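Tyrosine specific protein phosphatase, putative (Trypanosoma brucei, PDB 3M4U) dephosphorylates the nucleolar protein NOPP44/46 as a protein tyrosine phosphatase and serves as a life cycle switch of the trypanosome. Local coordinates at residues Y243-H248 with Y260-A265; R134-E139 with Q191-G196; L247-G252 with G289-D294. All blocks are in the same frame, centred on the assembly; numbering follows the deposited sequence.

Interaction 1: residues Y243-H248 with Y260-A265; sequences YAALLH and YSIVAA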
# COMPACT_ATOMS: atom_id res chain seq x y z
N TYR A 243 -3.53 8.69 -4.86
CA TYR A 243 -3.55 9.77 -3.86
C TYR A 243 -2.69 10.94 -4.30
O TYR A 243 -3.12 12.09 -4.23
CB TYR A 243 -3.07 9.25 -2.51
CG TYR A 243 -2.74 10.34 -1.50
CD1 TYR A 243 -3.72 10.87 -0.66
CD2 TYR A 243 -1.44 10.83 -1.37
CE1 TYR A 243 -3.42 11.86 0.27
CE2 TYR A 243 -1.14 11.82 -0.46
CZ TYR A 243 -2.13 12.33 0.36
OH TYR A 243 -1.82 13.32 1.28
N ALA A 244 -1.47 10.65 -4.74
CA ALA A 244 -0.53 11.67 -5.18
C ALA A 244 -1.05 12.51 -6.35
O ALA A 244 -0.98 13.75 -6.33
CB ALA A 244 0.83 11.04 -5.54
N ALA A 245 -1.56 11.84 -7.37
CA ALA A 245 -2.04 12.56 -8.54
C ALA A 245 -3.24 13.45 -8.20
O ALA A 245 -3.34 14.56 -8.70
CB ALA A 245 -2.36 11.62 -9.67
N LEU A 246 -4.14 12.97 -7.35
CA LEU A 246 -5.27 13.80 -6.92
C LEU A 246 -4.76 15.05 -6.23
O LEU A 246 -5.28 16.15 -6.44
CB LEU A 246 -6.16 13.05 -5.94
CG LEU A 246 -7.09 11.99 -6.52
CD1 LEU A 246 -8.20 11.68 -5.51
CD2 LEU A 246 -7.67 12.50 -7.82
N LEU A 247 -3.75 14.86 -5.40
CA LEU A 247 -3.15 15.95 -4.67
C LEU A 247 -2.65 17.01 -5.65
O LEU A 247 -2.97 18.18 -5.51
CB LEU A 247 -2.02 15.39 -3.79
CG LEU A 247 -1.30 16.27 -2.77
CD1 LEU A 247 -0.27 17.13 -3.49
CD2 LEU A 247 -2.29 17.10 -1.96
N HIS A 248 -1.89 16.59 -6.66
CA HIS A 248 -1.46 17.47 -7.76
C HIS A 248 -2.62 18.20 -8.45
O HIS A 248 -2.47 19.34 -8.90
CB HIS A 248 -0.67 16.70 -8.81
CG HIS A 248 0.73 16.37 -8.41
ND1 HIS A 248 1.03 15.75 -7.21
CD2 HIS A 248 1.91 16.53 -9.05
CE1 HIS A 248 2.33 15.57 -7.13
NE2 HIS A 248 2.89 16.03 -8.23
N TYR A 260 2.89 9.81 -14.98
CA TYR A 260 4.10 9.10 -15.34
C TYR A 260 5.21 9.25 -14.30
O TYR A 260 5.89 8.28 -13.93
CB TYR A 260 4.63 9.57 -16.69
CG TYR A 260 5.81 8.75 -17.10
CD1 TYR A 260 5.66 7.65 -17.93
CD2 TYR A 260 7.08 9.04 -16.60
CE1 TYR A 260 6.74 6.88 -18.29
CE2 TYR A 260 8.17 8.27 -16.95
CZ TYR A 260 7.99 7.19 -17.80
OH TYR A 260 9.08 6.42 -18.14
N SER A 261 5.42 10.48 -13.85
CA SER A 261 6.53 10.77 -12.94
C SER A 261 6.25 10.21 -11.56
O SER A 261 7.15 9.67 -10.91
CB SER A 261 6.77 12.27 -12.85
OG SER A 261 7.18 12.77 -14.11
N ILE A 262 5.00 10.35 -11.12
CA ILE A 262 4.59 9.83 -9.83
C ILE A 262 4.92 8.35 -9.77
O ILE A 262 5.47 7.86 -8.79
CB ILE A 262 3.11 10.04 -9.59
CG1 ILE A 262 2.84 11.50 -9.26
CG2 ILE A 262 2.62 9.15 -8.44
CD1 ILE A 262 1.37 11.84 -9.22
N VAL A 263 4.59 7.64 -10.85
CA VAL A 263 4.84 6.22 -10.84
C VAL A 263 6.34 5.93 -10.93
O VAL A 263 6.85 5.04 -10.24
CB VAL A 263 4.06 5.49 -11.95
CG1 VAL A 263 4.50 4.04 -12.02
CG2 VAL A 263 2.58 5.56 -11.68
N ALA A 264 7.05 6.70 -11.76
CA ALA A 264 8.51 6.58 -11.90
C ALA A 264 9.22 6.79 -10.57
O ALA A 264 10.15 6.07 -10.23
CB ALA A 264 9.03 7.57 -12.93
N ALA A 265 8.77 7.79 -9.82
CA ALA A 265 9.36 8.09 -8.52
C ALA A 265 9.07 6.96 -7.56
O ALA A 265 9.93 6.59 -6.76
CB ALA A 265 8.82 9.40 -7.99
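Helix 234-250, which begins at the end of the phosphate-binding P-loop of the phosphatase, packs here against helix 258-269, with Ile262 set against Ala244 and Ala245. The short axes of the two segments approach to 10.1 Å, and their N-to-C directions differ by 140°, so the pair runs roughly antiparallel and clearly splayed. Ile262 supplies more than half of the 141 Å² buried between the segments. Its CG1 branch lies anti to the carbonyl carbon (chi1 -75°) and continues extended, which carries CD1 end-on into the alanine surface. There Ile262 CD1 comes within 3.5 Å of Ala245 N, so the methyl meets backbone as well as side chain. The same Ile262 CD1 is 3.8 Å from both Ala244 CB and Ala245 CB. The shorter branch adds a second touch, CG2 of Ile262 lying 3.9 Å from Ala244 CB. Two successive alanines make this possible, because with only a CB each they let the tip of the isoleucine reach the helix backbone.

His248 borders the same surface, with Ile262 CD1 over one face of its ring and 4.4 Å from His248 CE1. The imidazole is tied to its own helix: His248 ND1 donates to Ala244 O over 3.0 Å, a bent bond (132° at the hydrogen) that arrives above the carbonyl plane. Ala244 O also accepts the regular helical bond from His248 N, so one carbonyl serves both donors, and the bond from His248 ND1 limits how the ring can turn. Beyond this contact, Ala245 also touches Val287 of helix 277-290, while Val263 and Ala264 meet Leu28 of helix 14-31. Such a branched aliphatic side chain on a two-alanine patch is close apolar packing within the helical bundle that follows the P-loop in classical tyrosine phosphatases.

Interaction 2: residues R134-E139 with Q191-G196; sequences RYWPEE and QVQYVG
Tyr135 OH is hydrogen-bonded to His228 NE2, and the amide end of Gln191 lies close to the same hydroxyl. OE1 of Gln191 is modelled 3.1 Å from Tyr135 OH, but this amide is probably turned over in the model, so the character of the approach remains open. The tyrosine ring and the amide plane stand 72° apart.

Within 134-139, Trp136 makes the larger part of the contact. The Gln191 amide lies over one face of its indole, toward the rim, and the two planes are 34° apart. Arg134 CG covers the opposite face, 3.4 Å above the plane of the Trp136 ring. Gln193 reaches the far end of the indole, its OE1 lying 4.0 Å from Trp136 CZ2; that oxygen is hydrogen-bonded to Arg175, which also makes a cation-pi contact with Trp136.

Tyr-Trp-Pro at 135-137 matches the conserved YWP element of classical tyrosine phosphatases. His228 begins their HCxxGxxR signature, which places Tyr135 in the second shell of the P-loop, consistent with a part in positioning His228.

The tryptophan CG sits between backbone N and carbonyl carbon (chi1 58°), turning the indole toward strand 187-194. Behind it, Arg134 NE donates to Trp136 O over 2.7 Å, nearly straight, while Arg134 NH2 forms a salt bridge with Glu141.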
# COMPACT_ATOMS: atom_id res chain seq x y z
N ARG A 134 -3.26 -12.98 9.33
CA ARG A 134 -4.12 -12.18 10.19
C ARG A 134 -3.38 -11.73 11.46
O ARG A 134 -2.71 -12.53 12.13
CB ARG A 134 -5.37 -12.98 10.54
CG ARG A 134 -6.41 -12.22 11.29
CD ARG A 134 -7.47 -13.16 11.81
NE ARG A 134 -7.40 -13.15 13.26
CZ ARG A 134 -7.53 -14.21 14.04
NH1 ARG A 134 -7.78 -15.40 13.53
NH2 ARG A 134 -7.43 -14.05 15.34
N TYR A 135 -3.47 -10.45 11.77
CA TYR A 135 -2.79 -9.89 12.94
C TYR A 135 -3.77 -9.09 13.77
O TYR A 135 -3.37 -8.23 14.54
CB TYR A 135 -1.62 -8.98 12.53
CG TYR A 135 -1.95 -7.93 11.47
CD1 TYR A 135 -2.38 -6.65 11.82
CD2 TYR A 135 -1.81 -8.23 10.11
CE1 TYR A 135 -2.65 -5.69 10.87
CE2 TYR A 135 -2.10 -7.27 9.13
CZ TYR A 135 -2.52 -6.01 9.52
OH TYR A 135 -2.81 -5.07 8.55
N TRP A 136 -5.05 -9.35 13.60
CA TRP A 136 -6.05 -8.70 14.43
C TRP A 136 -6.94 -9.74 15.08
O TRP A 136 -7.20 -10.81 14.50
CB TRP A 136 -6.90 -7.76 13.59
CG TRP A 136 -7.57 -8.46 12.46
CD1 TRP A 136 -8.77 -9.09 12.50
CD2 TRP A 136 -7.07 -8.63 11.14
NE1 TRP A 136 -9.06 -9.64 11.27
CE2 TRP A 136 -8.03 -9.37 10.42
CE3 TRP A 136 -5.90 -8.23 10.49
CZ2 TRP A 136 -7.86 -9.71 9.07
CZ3 TRP A 136 -5.72 -8.58 9.15
CH2 TRP A 136 -6.70 -9.30 8.46
N PRO A 137 -7.45 -9.45 16.28
CA PRO A 137 -8.41 -10.39 16.85
C PRO A 137 -9.67 -10.54 15.97
O PRO A 137 -10.13 -9.56 15.37
CB PRO A 137 -8.76 -9.77 18.21
CG PRO A 137 -7.63 -8.81 18.51
CD PRO A 137 -7.17 -8.30 17.17
N GLU A 138 -10.20 -11.75 15.87
CA GLU A 138 -11.45 -11.99 15.15
C GLU A 138 -12.55 -12.33 16.15
O GLU A 138 -12.32 -12.32 17.35
CB GLU A 138 -11.28 -13.11 14.13
N GLU A 139 -13.75 -12.62 15.66
CA GLU A 139 -14.80 -13.10 16.54
C GLU A 139 -14.42 -14.52 16.93
O GLU A 139 -14.13 -15.34 16.07
CB GLU A 139 -16.11 -13.11 15.81
N GLN A 191 -6.59 0.03 11.54
CA GLN A 191 -6.40 -0.58 10.23
C GLN A 191 -7.67 -0.51 9.42
O GLN A 191 -8.77 -0.69 9.94
CB GLN A 191 -5.86 -2.03 10.29
CG GLN A 191 -6.95 -3.06 10.41
CD GLN A 191 -6.80 -4.28 9.49
OE1 GLN A 191 -5.82 -4.44 8.76
NE2 GLN A 191 -7.80 -5.15 9.54
N VAL A 192 -7.50 -0.25 8.13
CA VAL A 192 -8.60 -0.30 7.20
C VAL A 192 -8.29 -1.35 6.12
O VAL A 192 -7.28 -1.24 5.41
CB VAL A 192 -8.84 1.11 6.57
CG1 VAL A 192 -9.91 1.07 5.49
CG2 VAL A 192 -9.21 2.10 7.66
N GLN A 193 -9.13 -2.38 6.02
CA GLN A 193 -8.92 -3.44 5.06
C GLN A 193 -9.96 -3.41 3.96
O GLN A 193 -11.18 -3.40 4.23
CB GLN A 193 -8.93 -4.82 5.73
CG GLN A 193 -8.53 -5.96 4.80
CD GLN A 193 -8.97 -7.32 5.32
OE1 GLN A 193 -9.63 -7.41 6.37
NE2 GLN A 193 -8.62 -8.39 4.59
N TYR A 194 -9.47 -3.40 2.72
CA TYR A 194 -10.34 -3.45 1.56
C TYR A 194 -10.17 -4.80 0.90
O TYR A 194 -9.03 -5.18 0.55
CB TYR A 194 -9.97 -2.35 0.57
CG TYR A 194 -10.74 -2.41 -0.74
CD1 TYR A 194 -12.11 -2.68 -0.75
CD2 TYR A 194 -10.10 -2.16 -1.95
CE1 TYR A 194 -12.81 -2.75 -1.95
CE2 TYR A 194 -10.80 -2.21 -3.15
CZ TYR A 194 -12.16 -2.49 -3.15
OH TYR A 194 -12.84 -2.54 -4.35
N VAL A 195 -11.28 -5.51 0.72
CA VAL A 195 -11.26 -6.87 0.21
C VAL A 195 -11.86 -7.04 -1.20
O VAL A 195 -12.04 -8.17 -1.68
CB VAL A 195 -11.94 -7.86 1.21
CG1 VAL A 195 -11.28 -7.76 2.58
CG2 VAL A 195 -13.44 -7.58 1.32
N GLY A 196 -12.16 -5.93 -1.85
CA GLY A 196 -12.70 -5.97 -3.20
C GLY A 196 -11.63 -5.66 -4.22
O GLY A 196 -11.92 -5.15 -5.31

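Interaction 3: residues L247-G252 with G289-D294; sequences LHIERG and GRLGVD
Apolar packing makes the direct contact, and Ile249 supplies one side of it with two branches. Ile249 CG2 lies 4.2 Å from Leu291 CD2, while the longer branch places Ile249 CD1 4.2 Å from Arg290 CB. These branches reach neighbouring residues; the side chain crosses the arginine at about a right angle and the leucine obliquely. Ile249 CG1 stands anti to the carbonyl carbon (chi1 -60°) with the chain extended beyond it, and this sends CD1 toward the end of helix 277-290. Only 109 Å² is buried in all, and Ile249 also touches Val287, earlier on that helix.

Among the charged groups, Arg290 takes part through its CB alone, since its chain bends at chi2 and leads the guanidinium away. Glu250 OE2 remains 6.6 Å from Arg290 NE, too far for direct contact; the long, weak ion pairs of these residues go to Lys217 and Asp210 respectively.

Backbone bonds shape both segments in the same way. Gly252 N bonds to Ile249 O and Ile253 N to His248 O; likewise Gly292 N bonds to Gly289 O and Val293 N to Leu288 O. Each glycine, with positive phi, is thus the C-prime residue of a Schellman motif. Two helix ends therefore meet at the surface through sparse aliphatic contacts, which implies a modest, weakly directional association with no polar bond fixing its register.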
# COMPACT_ATOMS: atom_id res chain seq x y z
N LEU A 247 -3.75 14.86 -5.40
CA LEU A 247 -3.15 15.95 -4.67
C LEU A 247 -2.65 17.01 -5.65
O LEU A 247 -2.97 18.18 -5.51
CB LEU A 247 -2.02 15.39 -3.79
CG LEU A 247 -1.30 16.27 -2.77
CD1 LEU A 247 -0.27 17.13 -3.49
CD2 LEU A 247 -2.29 17.10 -1.96
N HIS A 248 -1.89 16.59 -6.66
CA HIS A 248 -1.46 17.47 -7.76
C HIS A 248 -2.62 18.20 -8.45
O HIS A 248 -2.47 19.34 -8.90
CB HIS A 248 -0.67 16.70 -8.81
CG HIS A 248 0.73 16.37 -8.41
ND1 HIS A 248 1.03 15.75 -7.21
CD2 HIS A 248 1.91 16.53 -9.05
CE1 HIS A 248 2.33 15.57 -7.13
NE2 HIS A 248 2.89 16.03 -8.23
N ILE A 249 -3.76 17.55 -8.56
CA ILE A 249 -4.94 18.19 -9.12
C ILE A 249 -5.48 19.29 -8.20
O ILE A 249 -5.74 20.41 -8.64
CB ILE A 249 -6.05 17.17 -9.39
CG1 ILE A 249 -5.56 16.13 -10.39
CG2 ILE A 249 -7.28 17.87 -9.93
CD1 ILE A 249 -6.63 15.15 -10.77
N GLU A 250 -5.64 18.97 -6.92
CA GLU A 250 -6.12 19.94 -5.93
C GLU A 250 -5.19 21.15 -5.79
O GLU A 250 -5.65 22.25 -5.50
CB GLU A 250 -6.33 19.26 -4.58
CG GLU A 250 -7.56 18.34 -4.55
CD GLU A 250 -7.54 17.32 -3.42
OE1 GLU A 250 -6.69 17.44 -2.50
OE2 GLU A 250 -8.38 16.39 -3.45
N ARG A 251 -3.90 20.94 -6.01
CA ARG A 251 -2.93 22.03 -5.96
C ARG A 251 -2.74 22.73 -7.30
O ARG A 251 -1.76 23.46 -7.50
CB ARG A 251 -1.58 21.52 -5.46
CG ARG A 251 -1.56 21.18 -3.99
CD ARG A 251 -0.18 20.81 -3.53
NE ARG A 251 -0.13 20.61 -2.09
CZ ARG A 251 0.93 20.16 -1.44
NH1 ARG A 251 2.04 19.85 -2.12
NH2 ARG A 251 0.89 20.02 -0.12
N GLY A 252 -3.66 22.50 -8.23
CA GLY A 252 -3.58 23.11 -9.55
C GLY A 252 -2.22 22.98 -10.21
O GLY A 252 -1.78 23.90 -10.90
N GLY A 289 -11.14 11.12 -14.19
CA GLY A 289 -12.43 11.14 -13.53
C GLY A 289 -12.66 12.39 -12.70
O GLY A 289 -13.78 12.93 -12.70
N ARG A 290 -11.63 12.85 -11.99
CA ARG A 290 -11.77 14.03 -11.13
C ARG A 290 -11.82 15.30 -11.95
O ARG A 290 -12.20 16.35 -11.44
CB ARG A 290 -10.62 14.12 -10.13
CG ARG A 290 -10.57 12.97 -9.15
CD ARG A 290 -11.84 12.83 -8.30
NE ARG A 290 -11.58 11.92 -7.18
CZ ARG A 290 -12.42 11.69 -6.17
NH1 ARG A 290 -13.60 12.30 -6.11
NH2 ARG A 290 -12.06 10.84 -5.21
N LEU A 291 -11.42 15.22 -13.21
CA LEU A 291 -11.48 16.34 -14.12
C LEU A 291 -12.78 16.30 -14.92
O LEU A 291 -12.92 17.00 -15.92
CB LEU A 291 -10.30 16.31 -15.09
CG LEU A 291 -8.90 16.45 -14.51
CD1 LEU A 291 -7.85 16.27 -15.60
CD2 LEU A 291 -8.76 17.81 -13.84
N GLY A 292 -13.71 15.45 -14.50
CA GLY A 292 -14.99 15.30 -15.17
C GLY A 292 -14.92 14.71 -16.57
O GLY A 292 -15.80 14.97 -17.39
N VAL A 293 -13.88 13.92 -16.86
CA VAL A 293 -13.81 13.19 -18.13
C VAL A 293 -14.57 11.87 -18.04
O VAL A 293 -14.59 11.23 -16.98
CB VAL A 293 -12.35 12.90 -18.51
CG1 VAL A 293 -12.27 11.86 -19.63
CG2 VAL A 293 -11.64 14.19 -18.91
N ASP A 294 -15.22 11.46 -19.13
CA ASP A 294 -15.98 10.20 -19.14
C ASP A 294 -15.05 9.00 -19.24
O ASP A 294 -14.23 8.91 -20.16
CB ASP A 294 -17.02 10.16 -20.27
CG ASP A 294 -17.96 8.95 -20.16
OD1 ASP A 294 -18.26 8.52 -19.02
OD2 ASP A 294 -18.39 8.43 -21.22

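Interaction 2 closes first along the chain, joining the loop before strand 143-146 to strand 187-194 of the mixed sheet. Interactions 1 and 3 come later and both start from helix 234-250: the former joins it to helix 258-269, the latter to the end of helix 277-290. Their centres are 12 Å apart and they share Leu247 and His248, so one helix is packed by its two successors. Interaction 2 lies about 28 Å from interaction 1 and 31 Å from interaction 3, centre to centre. Interactions 1 and 2 sit on opposite sides of the chain's centre, nearest atoms about 13 Å apart without touching, so sheet and helical bundle are packed independently there.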